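Local structure of adhesion and penetration protein autotransporter (3SYJ) at residues Asp481-Ser486 against Asn503-Gln508; Leu404-Lys409 against Gly429-Glu434; Thr41-Ala46 against Tyr148-Arg153. The protein promotes adherence of Haemophilus influenzae to host cells and their invasion by binding a host cell structure, and is probably a serine protease as well. One frame throughout, in Å; residues are numbered along the deposited sequence.

Contact 1 of 3, residues Asp481-Ser486 against Asn503-Gln508; sequences DLNGHS and NHNTTQ
The carboxylate oxygen OD1 of D481 takes the backbone N-H of H504 in an almost straight bond, 2.7 Å from OD1 to H504 N. D481 CG lies anti to its own backbone N (chi1 172°), and the H504 N-H arrives above the carboxylate plane. From the opposite face the same oxygen receives the N-H of N483, an Asx turn at the end of strand 478-481, so one aspartate steadies two loops. A second crossing joins two asparagines: N505 ND2 donates a hydrogen bond to N483 OD1 at 2.9 Å, with the amide planes 27° apart and the donor above the carbonyl plane. Between these bonds N503 OD1 receives a weak bond from G484 N, 2.9 Å away, while also closing an Asx turn onto N505 N.

These are corresponding loops on successive coils of the right-handed parallel beta-helix, following the parallel neighbours 478-481 and 499-502. The first is a type I' turn, L482 to H485, in which N483 and G484 tolerate positive phi; G484 also lets Q508 CB come to 3.9 Å from G484 CA. Asparagine suits the second loop because its amide both accepts and donates: N503 ND2 reaches Q508 O and R554 O, and N505 OD1 gathers the N-H groups of T507 and Q508. Farther out, N483 ND2 bonds to L460 O on the preceding coil, while H504 NE2 meets E545 OE1.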
ATOM      1  N   ASP A 481      34.527  18.559 -18.884  1.00 15.31           N
ATOM      2  CA  ASP A 481      34.306  18.363 -17.452  1.00 16.81           C
ATOM      3  C   ASP A 481      34.219  19.711 -16.750  1.00 19.13           C
ATOM      4  O   ASP A 481      35.232  20.371 -16.522  1.00 16.38           O
ATOM      5  CB  ASP A 481      35.422  17.506 -16.835  1.00 19.73           C
ATOM      6  CG  ASP A 481      35.344  17.446 -15.312  1.00 24.99           C
ATOM      7  OD1 ASP A 481      34.234  17.597 -14.758  1.00 22.98           O
ATOM      8  OD2 ASP A 481      36.397  17.244 -14.667  1.00 26.10           O
ATOM      9  N   LEU A 482      32.994  20.105 -16.415  1.00 17.71           N
ATOM     10  CA  LEU A 482      32.721  21.382 -15.773  1.00 15.44           C
ATOM     11  C   LEU A 482      33.379  21.501 -14.400  1.00 21.22           C
ATOM     12  O   LEU A 482      33.560  22.606 -13.881  1.00 17.44           O
ATOM     13  CB  LEU A 482      31.214  21.569 -15.638  1.00 20.19           C
ATOM     14  CG  LEU A 482      30.454  21.526 -16.961  1.00 16.74           C
ATOM     15  CD1 LEU A 482      29.005  21.782 -16.688  1.00 19.83           C
ATOM     16  CD2 LEU A 482      31.019  22.568 -17.909  1.00 15.89           C
ATOM     17  N   ASN A 483      33.715  20.358 -13.809  1.00 20.06           N
ATOM     18  CA  ASN A 483      34.456  20.336 -12.560  1.00 16.71           C
ATOM     19  C   ASN A 483      33.928  21.353 -11.562  1.00 19.39           C
ATOM     20  O   ASN A 483      34.694  22.141 -11.008  1.00 18.68           O
ATOM     21  CB  ASN A 483      35.935  20.596 -12.834  1.00 21.35           C
ATOM     22  CG  ASN A 483      36.794  20.473 -11.586  1.00 23.58           C
ATOM     23  OD1 ASN A 483      36.423  19.788 -10.631  1.00 21.13           O
ATOM     24  ND2 ASN A 483      37.948  21.138 -11.590  1.00 17.51           N
ATOM     25  N   GLY A 484      32.613  21.345 -11.356  1.00 21.89           N
ATOM     26  CA  GLY A 484      31.986  22.181 -10.349  1.00 21.33           C
ATOM     27  C   GLY A 484      31.686  23.595 -10.790  1.00 23.07           C
ATOM     28  O   GLY A 484      31.239  24.418  -9.994  1.00 26.43           O
ATOM     29  N   HIS A 485      31.930  23.893 -12.059  1.00 21.36           N
ATOM     30  CA  HIS A 485      31.700  25.242 -12.564  1.00 19.69           C
ATOM     31  C   HIS A 485      30.418  25.297 -13.382  1.00 24.27           C
ATOM     32  O   HIS A 485      29.870  24.266 -13.760  1.00 29.10           O
ATOM     33  CB  HIS A 485      32.884  25.699 -13.415  1.00 19.09           C
ATOM     34  CG  HIS A 485      34.132  25.949 -12.629  1.00 21.36           C
ATOM     35  ND1 HIS A 485      35.031  24.951 -12.319  1.00 20.98           N
ATOM     36  CD2 HIS A 485      34.631  27.087 -12.090  1.00 19.96           C
ATOM     37  CE1 HIS A 485      36.030  25.464 -11.622  1.00 22.25           C
ATOM     38  NE2 HIS A 485      35.813  26.758 -11.471  1.00 22.04           N
ATOM     39  N   SER A 486      29.936  26.500 -13.663  1.00 24.49           N
ATOM     40  CA  SER A 486      28.722  26.630 -14.450  1.00 21.89           C
ATOM     41  C   SER A 486      28.960  27.419 -15.724  1.00 20.15           C
ATOM     42  O   SER A 486      29.818  28.299 -15.769  1.00 18.29           O
ATOM     43  CB  SER A 486      27.608  27.255 -13.616  1.00 22.58           C
ATOM     44  OG  SER A 486      27.183  26.344 -12.617  1.00 22.91           O
ATOM     45  N   ASN A 503      30.384  16.417 -15.063  1.00 21.10           N
ATOM     46  CA  ASN A 503      30.971  17.040 -13.880  1.00 21.43           C
ATOM     47  C   ASN A 503      31.605  15.966 -13.022  1.00 20.29           C
ATOM     48  O   ASN A 503      30.906  15.243 -12.318  1.00 23.17           O
ATOM     49  CB  ASN A 503      29.922  17.803 -13.066  1.00 19.95           C
ATOM     50  CG  ASN A 503      30.497  18.402 -11.790  1.00 22.14           C
ATOM     51  OD1 ASN A 503      31.702  18.631 -11.694  1.00 19.32           O
ATOM     52  ND2 ASN A 503      29.635  18.668 -10.810  1.00 14.60           N
ATOM     53  N   HIS A 504      32.926  15.854 -13.089  1.00 18.27           N
ATOM     54  CA  HIS A 504      33.623  14.831 -12.321  1.00 22.37           C
ATOM     55  C   HIS A 504      33.897  15.256 -10.885  1.00 25.64           C
ATOM     56  O   HIS A 504      34.490  14.504 -10.120  1.00 21.33           O
ATOM     57  CB  HIS A 504      34.931  14.432 -13.001  1.00 22.87           C
ATOM     58  CG  HIS A 504      34.737  13.613 -14.239  1.00 28.55           C
ATOM     59  ND1 HIS A 504      35.685  13.531 -15.236  1.00 29.74           N
ATOM     60  CD2 HIS A 504      33.693  12.853 -14.646  1.00 23.00           C
ATOM     61  CE1 HIS A 504      35.237  12.743 -16.197  1.00 27.44           C
ATOM     62  NE2 HIS A 504      34.030  12.322 -15.867  1.00 25.45           N
ATOM     63  N   ASN A 505      33.475  16.464 -10.528  1.00 25.41           N
ATOM     64  CA  ASN A 505      33.696  16.956  -9.175  1.00 25.20           C
ATOM     65  C   ASN A 505      32.728  16.303  -8.195  1.00 25.44           C
ATOM     66  O   ASN A 505      31.507  16.380  -8.356  1.00 23.79           O
ATOM     67  CB  ASN A 505      33.601  18.481  -9.122  1.00 20.42           C
ATOM     68  CG  ASN A 505      34.217  19.063  -7.855  1.00 25.97           C
ATOM     69  OD1 ASN A 505      33.792  18.753  -6.737  1.00 24.08           O
ATOM     70  ND2 ASN A 505      35.206  19.930  -8.028  1.00 18.66           N
ATOM     71  N   THR A 506      33.293  15.649  -7.188  1.00 24.62           N
ATOM     72  CA  THR A 506      32.516  14.875  -6.228  1.00 31.14           C
ATOM     73  C   THR A 506      31.857  15.783  -5.198  1.00 32.73           C
ATOM     74  O   THR A 506      30.950  15.370  -4.473  1.00 34.71           O
ATOM     75  CB  THR A 506      33.420  13.872  -5.478  1.00 36.15           C
ATOM     76  OG1 THR A 506      34.329  14.587  -4.630  1.00 28.62           O
ATOM     77  CG2 THR A 506      34.225  13.043  -6.460  1.00 37.12           C
ATOM     78  N   THR A 507      32.303  17.031  -5.161  1.00 26.62           N
ATOM     79  CA  THR A 507      31.971  17.922  -4.062  1.00 32.27           C
ATOM     80  C   THR A 507      31.117  19.127  -4.453  1.00 33.02           C
ATOM     81  O   THR A 507      30.276  19.582  -3.671  1.00 33.20           O
ATOM     82  CB  THR A 507      33.259  18.398  -3.380  1.00 31.51           C
ATOM     83  OG1 THR A 507      33.633  17.444  -2.381  1.00 33.42           O
ATOM     84  CG2 THR A 507      33.073  19.764  -2.753  1.00 36.93           C
ATOM     85  N   GLN A 508      31.339  19.652  -5.651  1.00 26.99           N
ATOM     86  CA  GLN A 508      30.591  20.814  -6.106  1.00 26.93           C
ATOM     87  C   GLN A 508      29.703  20.485  -7.298  1.00 21.26           C
ATOM     88  O   GLN A 508      30.157  19.883  -8.264  1.00 22.76           O
ATOM     89  CB  GLN A 508      31.549  21.938  -6.484  1.00 31.93           C
ATOM     90  CG  GLN A 508      32.182  22.633  -5.306  1.00 38.14           C
ATOM     91  CD  GLN A 508      32.734  23.981  -5.691  1.00 51.65           C
ATOM     92  OE1 GLN A 508      32.460  24.989  -5.037  1.00 52.91           O
ATOM     93  NE2 GLN A 508      33.498  24.016  -6.782  1.00 53.83           N
TER

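Contact 2 of 3, residues Leu404-Lys409 against Gly429-Glu434; sequences LSKIGK and GKVILE
Two faces of the parallel beta-helix meet here across a corner: strand 403-407 belongs to one parallel sheet of the solenoid, and strand 430-433, on the next coil, lies beyond the corner the chain turns at G429. The joining residue is K406. Its aliphatic part lies against V431, the two side chains sliding past each other in opposite directions, with K406 CG 3.6 Å from V431 CG2. Lysine serves two purposes at this buried place. Its methylenes pack against the valine methyl and against L412, and its ammonium group donates hydrogen bonds to backbone carbonyls gathered at the turn. The chain bends at chi2 (83°), which sets CD off the extended line, and again at chi4 (72°), which places NZ 2.8 Å from I407 O in a bond that enters above the carbonyl plane. D428 O and G410 O, just beyond the two segments, also accept from NZ, so the buried charge is surrounded by backbone oxygens that would be expected to stabilise its protonated form.

V431, branched at CB as suits a strand, also touches I424 and V426 of strand 423-427. The corner itself depends on glycines. G408 adopts backbone angles at which a CB would run into the carbonyl oxygen of I407. At G429, with positive phi, a CB would collide with G408 O, K406 NZ and the carbonyl carbon of K409. Bare of side chain, G429 comes close to the K409 carbonyl, its CA 3.5 Å from K409 O. The two backbones make no hydrogen bond to each other in this corner; instead a CA-H...O contact forms, with G429 CA 3.3 Å from G408 O.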
ATOM      1  N   LEU A 404      46.719  25.135 -31.557  1.00 13.91           N
ATOM      2  CA  LEU A 404      47.600  24.210 -30.863  1.00 16.10           C
ATOM      3  C   LEU A 404      46.961  22.824 -30.864  1.00 13.95           C
ATOM      4  O   LEU A 404      45.776  22.687 -30.563  1.00 13.56           O
ATOM      5  CB  LEU A 404      47.885  24.695 -29.431  1.00 14.89           C
ATOM      6  CG  LEU A 404      48.881  23.888 -28.584  1.00 20.29           C
ATOM      7  CD1 LEU A 404      49.624  24.768 -27.574  1.00 20.85           C
ATOM      8  CD2 LEU A 404      48.214  22.705 -27.873  1.00 18.07           C
ATOM      9  N   SER A 405      47.749  21.811 -31.223  1.00 12.68           N
ATOM     10  CA  SER A 405      47.309  20.417 -31.215  1.00 12.64           C
ATOM     11  C   SER A 405      47.781  19.693 -29.957  1.00 11.30           C
ATOM     12  O   SER A 405      48.987  19.569 -29.713  1.00 14.87           O
ATOM     13  CB  SER A 405      47.866  19.685 -32.434  1.00 13.45           C
ATOM     14  OG  SER A 405      47.302  20.175 -33.635  1.00 15.92           O
ATOM     15  N   LYS A 406      46.834  19.207 -29.166  1.00 10.74           N
ATOM     16  CA  LYS A 406      47.167  18.484 -27.941  1.00 13.93           C
ATOM     17  C   LYS A 406      46.836  17.012 -28.084  1.00 12.30           C
ATOM     18  O   LYS A 406      45.679  16.644 -28.281  1.00 11.92           O
ATOM     19  CB  LYS A 406      46.431  19.075 -26.730  1.00 12.00           C
ATOM     20  CG  LYS A 406      46.226  18.087 -25.564  1.00 11.67           C
ATOM     21  CD  LYS A 406      47.449  18.005 -24.666  1.00 14.78           C
ATOM     22  CE  LYS A 406      47.277  16.989 -23.533  1.00 15.69           C
ATOM     23  NZ  LYS A 406      47.322  15.580 -24.002  1.00 13.98           N
ATOM     24  N   ILE A 407      47.862  16.175 -27.994  1.00 12.09           N
ATOM     25  CA  ILE A 407      47.669  14.733 -28.072  1.00 15.44           C
ATOM     26  C   ILE A 407      48.395  14.043 -26.926  1.00 13.11           C
ATOM     27  O   ILE A 407      48.953  14.703 -26.057  1.00 17.08           O
ATOM     28  CB  ILE A 407      48.135  14.151 -29.427  1.00 14.09           C
ATOM     29  CG1 ILE A 407      49.606  14.475 -29.690  1.00 16.80           C
ATOM     30  CG2 ILE A 407      47.279  14.682 -30.559  1.00 14.89           C
ATOM     31  CD1 ILE A 407      50.121  13.877 -30.989  1.00 15.29           C
ATOM     32  N   GLY A 408      48.388  12.717 -26.925  1.00 13.68           N
ATOM     33  CA  GLY A 408      48.939  11.964 -25.817  1.00 14.00           C
ATOM     34  C   GLY A 408      47.920  11.815 -24.700  1.00 18.77           C
ATOM     35  O   GLY A 408      47.008  12.639 -24.551  1.00 16.40           O
ATOM     36  N   LYS A 409      48.065  10.753 -23.917  1.00 15.64           N
ATOM     37  CA  LYS A 409      47.125  10.476 -22.842  1.00 18.98           C
ATOM     38  C   LYS A 409      47.337  11.373 -21.621  1.00 18.74           C
ATOM     39  O   LYS A 409      46.506  11.386 -20.719  1.00 15.27           O
ATOM     40  CB  LYS A 409      47.222   9.011 -22.413  1.00 23.59           C
ATOM     41  CG  LYS A 409      46.775   8.003 -23.459  1.00 20.85           C
ATOM     42  CD  LYS A 409      46.993   6.593 -22.941  1.00 21.07           C
ATOM     43  CE  LYS A 409      46.687   5.561 -24.009  1.00 30.90           C
ATOM     44  NZ  LYS A 409      45.269   5.660 -24.468  1.00 33.11           N
ATOM     45  N   GLY A 429      43.835  12.796 -24.150  1.00 14.64           N
ATOM     46  CA  GLY A 429      44.243  13.135 -22.798  1.00 16.34           C
ATOM     47  C   GLY A 429      43.419  14.256 -22.194  1.00 16.04           C
ATOM     48  O   GLY A 429      42.231  14.388 -22.481  1.00 17.14           O
ATOM     49  N   LYS A 430      44.048  15.060 -21.344  1.00 17.45           N
ATOM     50  CA  LYS A 430      43.334  16.111 -20.631  1.00 15.38           C
ATOM     51  C   LYS A 430      44.018  17.464 -20.724  1.00 15.45           C
ATOM     52  O   LYS A 430      45.235  17.573 -20.646  1.00 17.34           O
ATOM     53  CB  LYS A 430      43.139  15.746 -19.162  1.00 17.09           C
ATOM     54  CG  LYS A 430      42.169  16.664 -18.440  1.00 19.46           C
ATOM     55  CD  LYS A 430      42.403  16.675 -16.936  1.00 21.87           C
ATOM     56  CE  LYS A 430      41.990  15.367 -16.291  1.00 29.00           C
ATOM     57  NZ  LYS A 430      42.328  15.391 -14.840  1.00 25.60           N
ATOM     58  N   VAL A 431      43.207  18.495 -20.909  1.00 16.33           N
ATOM     59  CA  VAL A 431      43.670  19.865 -20.864  1.00 10.87           C
ATOM     60  C   VAL A 431      42.875  20.501 -19.748  1.00 15.42           C
ATOM     61  O   VAL A 431      41.641  20.478 -19.767  1.00 12.49           O
ATOM     62  CB  VAL A 431      43.347  20.607 -22.163  1.00 13.35           C
ATOM     63  CG1 VAL A 431      43.464  22.109 -21.968  1.00  9.81           C
ATOM     64  CG2 VAL A 431      44.246  20.119 -23.301  1.00 15.80           C
ATOM     65  N   ILE A 432      43.581  21.038 -18.759  1.00 13.39           N
ATOM     66  CA  ILE A 432      42.950  21.781 -17.675  1.00 14.85           C
ATOM     67  C   ILE A 432      43.103  23.266 -17.970  1.00 14.33           C
ATOM     68  O   ILE A 432      44.204  23.735 -18.251  1.00 15.87           O
ATOM     69  CB  ILE A 432      43.609  21.459 -16.318  1.00 15.21           C
ATOM     70  CG1 ILE A 432      43.488  19.963 -16.009  1.00 16.41           C
ATOM     71  CG2 ILE A 432      42.988  22.288 -15.221  1.00 14.99           C
ATOM     72  CD1 ILE A 432      44.257  19.524 -14.770  1.00 16.35           C
ATOM     73  N   LEU A 433      41.997  23.999 -17.925  1.00 13.73           N
ATOM     74  CA  LEU A 433      42.025  25.432 -18.186  1.00 16.81           C
ATOM     75  C   LEU A 433      42.107  26.219 -16.893  1.00 16.35           C
ATOM     76  O   LEU A 433      41.170  26.211 -16.095  1.00 13.66           O
ATOM     77  CB  LEU A 433      40.777  25.869 -18.947  1.00 15.53           C
ATOM     78  CG  LEU A 433      40.502  25.135 -20.259  1.00 16.22           C
ATOM     79  CD1 LEU A 433      39.213  25.656 -20.875  1.00 12.29           C
ATOM     80  CD2 LEU A 433      41.687  25.311 -21.206  1.00 10.98           C
ATOM     81  N   GLU A 434      43.231  26.900 -16.696  1.00 18.26           N
ATOM     82  CA  GLU A 434      43.374  27.817 -15.572  1.00 21.84           C
ATOM     83  C   GLU A 434      44.224  29.043 -15.922  1.00 20.08           C
ATOM     84  O   GLU A 434      45.159  29.371 -15.195  1.00 22.13           O
ATOM     85  CB  GLU A 434      43.960  27.094 -14.345  1.00 20.46           C
ATOM     86  CG  GLU A 434      43.488  27.689 -13.015  1.00 23.70           C
ATOM     87  CD  GLU A 434      44.140  27.068 -11.792  1.00 28.21           C
ATOM     88  OE1 GLU A 434      44.810  26.023 -11.920  1.00 32.40           O
ATOM     89  OE2 GLU A 434      43.978  27.635 -10.691  1.00 34.60           O
TER

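Contact 3 of 3, residues Thr41-Ala46 against Tyr148-Arg153; sequences TSMTKA and YPERVR
M43 follows strand 38-42 in the N-terminal S6 peptidase domain; its side chain sets off away from residues 148-153, on the domain's antiparallel sheet, but curls back to them. Its chi2 (-61°) turns SD back, and chi3 (137°), off the usual staggered values, sets M43 CE 3.7 Å from V152 CG1, the two side chains crossing at about a right angle. A flexible thioether fits this apolar pocket, where F15 of helix 9-17 touches both residues and W232 touches M43. The backbone N-H of M43 turns to a water, which in turn donates to E150 OE1, the oxygen lying 2.7 Å from the water.

Beside T44 a second water donates to the same carboxylate, 2.6 Å from E150 OE2; T44 OG1 lies close to this water, though that spacing is too short to be relied on. K45 supplies the direct bond, its N-H directed at the anti lone pair of E150 OE2, with K45 N 3.0 Å from that oxygen. Glutamate is long enough to carry its carboxylate from its own backbone to the loop. The K45 side chain crosses P149 obliquely, the CB atoms of K45 and P149 3.8 Å apart, and its extended chain then leads the ammonium group away. A46 is small enough for close approach, its methyl CB resting 3.5 Å from E150 CG.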
ATOM      1  N   THR A  41      28.372 -12.401 -45.287  1.00 22.79           N
ATOM      2  CA  THR A  41      28.376 -11.666 -44.038  1.00 20.73           C
ATOM      3  C   THR A  41      29.718 -10.980 -43.868  1.00 22.72           C
ATOM      4  O   THR A  41      30.770 -11.612 -43.971  1.00 21.39           O
ATOM      5  CB  THR A  41      28.113 -12.576 -42.845  1.00 21.43           C
ATOM      6  OG1 THR A  41      26.831 -13.183 -42.994  1.00 23.31           O
ATOM      7  CG2 THR A  41      28.132 -11.767 -41.555  1.00 22.98           C
ATOM      8  N   SER A  42      29.673  -9.681 -43.610  1.00 18.41           N
ATOM      9  CA  SER A  42      30.883  -8.879 -43.559  1.00 19.67           C
ATOM     10  C   SER A  42      31.455  -8.765 -42.137  1.00 17.97           C
ATOM     11  O   SER A  42      30.708  -8.744 -41.153  1.00 14.70           O
ATOM     12  CB  SER A  42      30.599  -7.494 -44.143  1.00 20.08           C
ATOM     13  OG  SER A  42      31.782  -6.724 -44.206  1.00 19.25           O
ATOM     14  N   MET A  43      32.783  -8.697 -42.044  1.00 17.80           N
ATOM     15  CA  MET A  43      33.481  -8.512 -40.765  1.00 18.00           C
ATOM     16  C   MET A  43      33.126  -9.586 -39.732  1.00 21.10           C
ATOM     17  O   MET A  43      32.727  -9.274 -38.606  1.00 20.47           O
ATOM     18  CB  MET A  43      33.208  -7.118 -40.186  1.00 14.03           C
ATOM     19  CG  MET A  43      33.770  -5.985 -41.028  1.00 15.11           C
ATOM     20  SD  MET A  43      35.567  -6.085 -41.203  1.00 17.70           S
ATOM     21  CE  MET A  43      35.757  -5.704 -42.946  1.00 19.27           C
ATOM     22  N   THR A  44      33.277 -10.849 -40.124  1.00 19.42           N
ATOM     23  CA  THR A  44      32.995 -11.963 -39.227  1.00 22.01           C
ATOM     24  C   THR A  44      34.251 -12.314 -38.446  1.00 21.91           C
ATOM     25  O   THR A  44      34.180 -12.953 -37.402  1.00 21.16           O
ATOM     26  CB  THR A  44      32.500 -13.224 -39.981  1.00 21.32           C
ATOM     27  OG1 THR A  44      33.534 -13.716 -40.843  1.00 22.58           O
ATOM     28  CG2 THR A  44      31.268 -12.907 -40.811  1.00 21.52           C
ATOM     29  N   LYS A  45      35.401 -11.885 -38.959  1.00 21.49           N
ATOM     30  CA  LYS A  45      36.678 -12.222 -38.345  1.00 17.71           C
ATOM     31  C   LYS A  45      37.517 -11.007 -37.910  1.00 21.91           C
ATOM     32  O   LYS A  45      38.669 -11.157 -37.504  1.00 21.26           O
ATOM     33  CB  LYS A  45      37.472 -13.142 -39.268  1.00 17.43           C
ATOM     34  CG  LYS A  45      36.773 -14.460 -39.479  1.00 20.31           C
ATOM     35  CD  LYS A  45      37.355 -15.254 -40.637  1.00 26.23           C
ATOM     36  CE  LYS A  45      36.752 -16.660 -40.666  1.00 36.42           C
ATOM     37  NZ  LYS A  45      37.197 -17.478 -41.829  1.00 42.06           N
ATOM     38  N   ALA A  46      36.931  -9.813 -37.972  1.00 18.69           N
ATOM     39  CA  ALA A  46      37.583  -8.620 -37.452  1.00 16.40           C
ATOM     40  C   ALA A  46      36.529  -7.582 -37.151  1.00 18.13           C
ATOM     41  O   ALA A  46      35.489  -7.554 -37.804  1.00 22.48           O
ATOM     42  CB  ALA A  46      38.589  -8.076 -38.452  1.00 16.85           C
ATOM     43  N   TYR A 148      45.764 -13.390 -41.526  1.00 23.65           N
ATOM     44  CA  TYR A 148      45.216 -12.170 -42.110  1.00 22.37           C
ATOM     45  C   TYR A 148      43.868 -12.443 -42.772  1.00 21.10           C
ATOM     46  O   TYR A 148      43.793 -12.574 -43.995  1.00 21.35           O
ATOM     47  CB  TYR A 148      46.177 -11.635 -43.167  1.00 22.76           C
ATOM     48  CG  TYR A 148      47.533 -11.241 -42.627  1.00 25.97           C
ATOM     49  CD1 TYR A 148      47.683 -10.127 -41.813  1.00 22.01           C
ATOM     50  CD2 TYR A 148      48.663 -11.976 -42.943  1.00 31.71           C
ATOM     51  CE1 TYR A 148      48.922  -9.759 -41.328  1.00 25.62           C
ATOM     52  CE2 TYR A 148      49.910 -11.619 -42.463  1.00 29.33           C
ATOM     53  CZ  TYR A 148      50.035 -10.512 -41.659  1.00 30.95           C
ATOM     54  OH  TYR A 148      51.278 -10.164 -41.185  1.00 31.88           O
ATOM     55  N   PRO A 149      42.801 -12.535 -41.968  1.00 16.54           N
ATOM     56  CA  PRO A 149      41.476 -12.953 -42.441  1.00 16.21           C
ATOM     57  C   PRO A 149      40.709 -11.873 -43.188  1.00 20.80           C
ATOM     58  O   PRO A 149      39.937 -12.198 -44.088  1.00 21.32           O
ATOM     59  CB  PRO A 149      40.732 -13.288 -41.151  1.00 17.11           C
ATOM     60  CG  PRO A 149      41.408 -12.510 -40.101  1.00 17.80           C
ATOM     61  CD  PRO A 149      42.844 -12.362 -40.506  1.00 17.75           C
ATOM     62  N   GLU A 150      40.904 -10.614 -42.809  1.00 17.68           N
ATOM     63  CA  GLU A 150      40.183  -9.511 -43.429  1.00 16.25           C
ATOM     64  C   GLU A 150      41.128  -8.548 -44.146  1.00 16.96           C
ATOM     65  O   GLU A 150      42.273  -8.350 -43.730  1.00 19.94           O
ATOM     66  CB  GLU A 150      39.346  -8.776 -42.384  1.00 14.71           C
ATOM     67  CG  GLU A 150      38.441  -9.693 -41.566  1.00 14.76           C
ATOM     68  CD  GLU A 150      37.127 -10.022 -42.250  1.00 19.79           C
ATOM     69  OE1 GLU A 150      36.939  -9.620 -43.419  1.00 23.31           O
ATOM     70  OE2 GLU A 150      36.270 -10.675 -41.614  1.00 18.35           O
ATOM     71  N   ARG A 151      40.648  -7.969 -45.240  1.00 16.57           N
ATOM     72  CA  ARG A 151      41.428  -7.011 -46.012  1.00 16.19           C
ATOM     73  C   ARG A 151      40.459  -6.031 -46.666  1.00 19.15           C
ATOM     74  O   ARG A 151      39.447  -6.453 -47.227  1.00 20.40           O
ATOM     75  CB  ARG A 151      42.274  -7.724 -47.076  1.00 14.48           C
ATOM     76  CG  ARG A 151      43.717  -7.248 -47.101  1.00 20.94           C
ATOM     77  CD  ARG A 151      44.384  -7.361 -48.458  1.00 17.13           C
ATOM     78  NE  ARG A 151      45.042  -8.639 -48.700  1.00 25.29           N
ATOM     79  CZ  ARG A 151      46.325  -8.784 -49.039  1.00 22.93           C
ATOM     80  NH1 ARG A 151      47.117  -7.734 -49.168  1.00 18.22           N
ATOM     81  NH2 ARG A 151      46.816  -9.992 -49.257  1.00 28.32           N
ATOM     82  N   VAL A 152      40.752  -4.732 -46.594  1.00 13.46           N
ATOM     83  CA  VAL A 152      39.865  -3.717 -47.171  1.00 12.58           C
ATOM     84  C   VAL A 152      40.633  -2.587 -47.870  1.00 14.96           C
ATOM     85  O   VAL A 152      41.834  -2.414 -47.650  1.00 15.57           O
ATOM     86  CB  VAL A 152      38.944  -3.093 -46.104  1.00 12.54           C
ATOM     87  CG1 VAL A 152      38.117  -4.160 -45.413  1.00 12.47           C
ATOM     88  CG2 VAL A 152      39.764  -2.325 -45.085  1.00 12.48           C
ATOM     89  N   ARG A 153      39.937  -1.829 -48.717  1.00 12.45           N
ATOM     90  CA  ARG A 153      40.513  -0.648 -49.364  1.00 12.82           C
ATOM     91  C   ARG A 153      39.467   0.456 -49.487  1.00 12.91           C
ATOM     92  O   ARG A 153      38.273   0.235 -49.277  1.00 12.76           O
ATOM     93  CB  ARG A 153      41.106  -0.975 -50.746  1.00 12.81           C
ATOM     94  CG  ARG A 153      40.074  -1.268 -51.850  1.00 14.74           C
ATOM     95  CD  ARG A 153      40.655  -1.032 -53.255  1.00 11.70           C
ATOM     96  NE  ARG A 153      41.029   0.373 -53.439  1.00 13.50           N
ATOM     97  CZ  ARG A 153      40.208   1.325 -53.880  1.00 19.38           C
ATOM     98  NH1 ARG A 153      38.955   1.032 -54.220  1.00 16.96           N
ATOM     99  NH2 ARG A 153      40.644   2.579 -53.995  1.00 17.74           N
TER
HETATM  100  O   HOH W   1      34.446  -9.181 -44.476  1.00 20.13           O
HETATM  101  O   HOH W   2      34.349 -12.142 -42.644  1.00 26.55           O

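All three contacts lie in the passenger domain, and along the chain they come in the order 3, 2, 1. Contact 3, in the N-terminal peptidase domain, joins a loop after a two-stranded sheet to the antiparallel sheet of the protease fold. Contacts 2 and 1 lie on the beta-helix, their centres 18 Å apart and their nearest atoms about 6 Å apart. Strand 430-433 of contact 2 pairs in parallel with 455-460, then 478-481 and 499-502, leading into the loops of contact 1. Contact 3 stands about 35 Å from contact 2 and 43 Å from contact 1, centre to centre. Contact 3 thus belongs to the probable protease, whereas contacts 2 and 1 join successive coils of the solenoid stem.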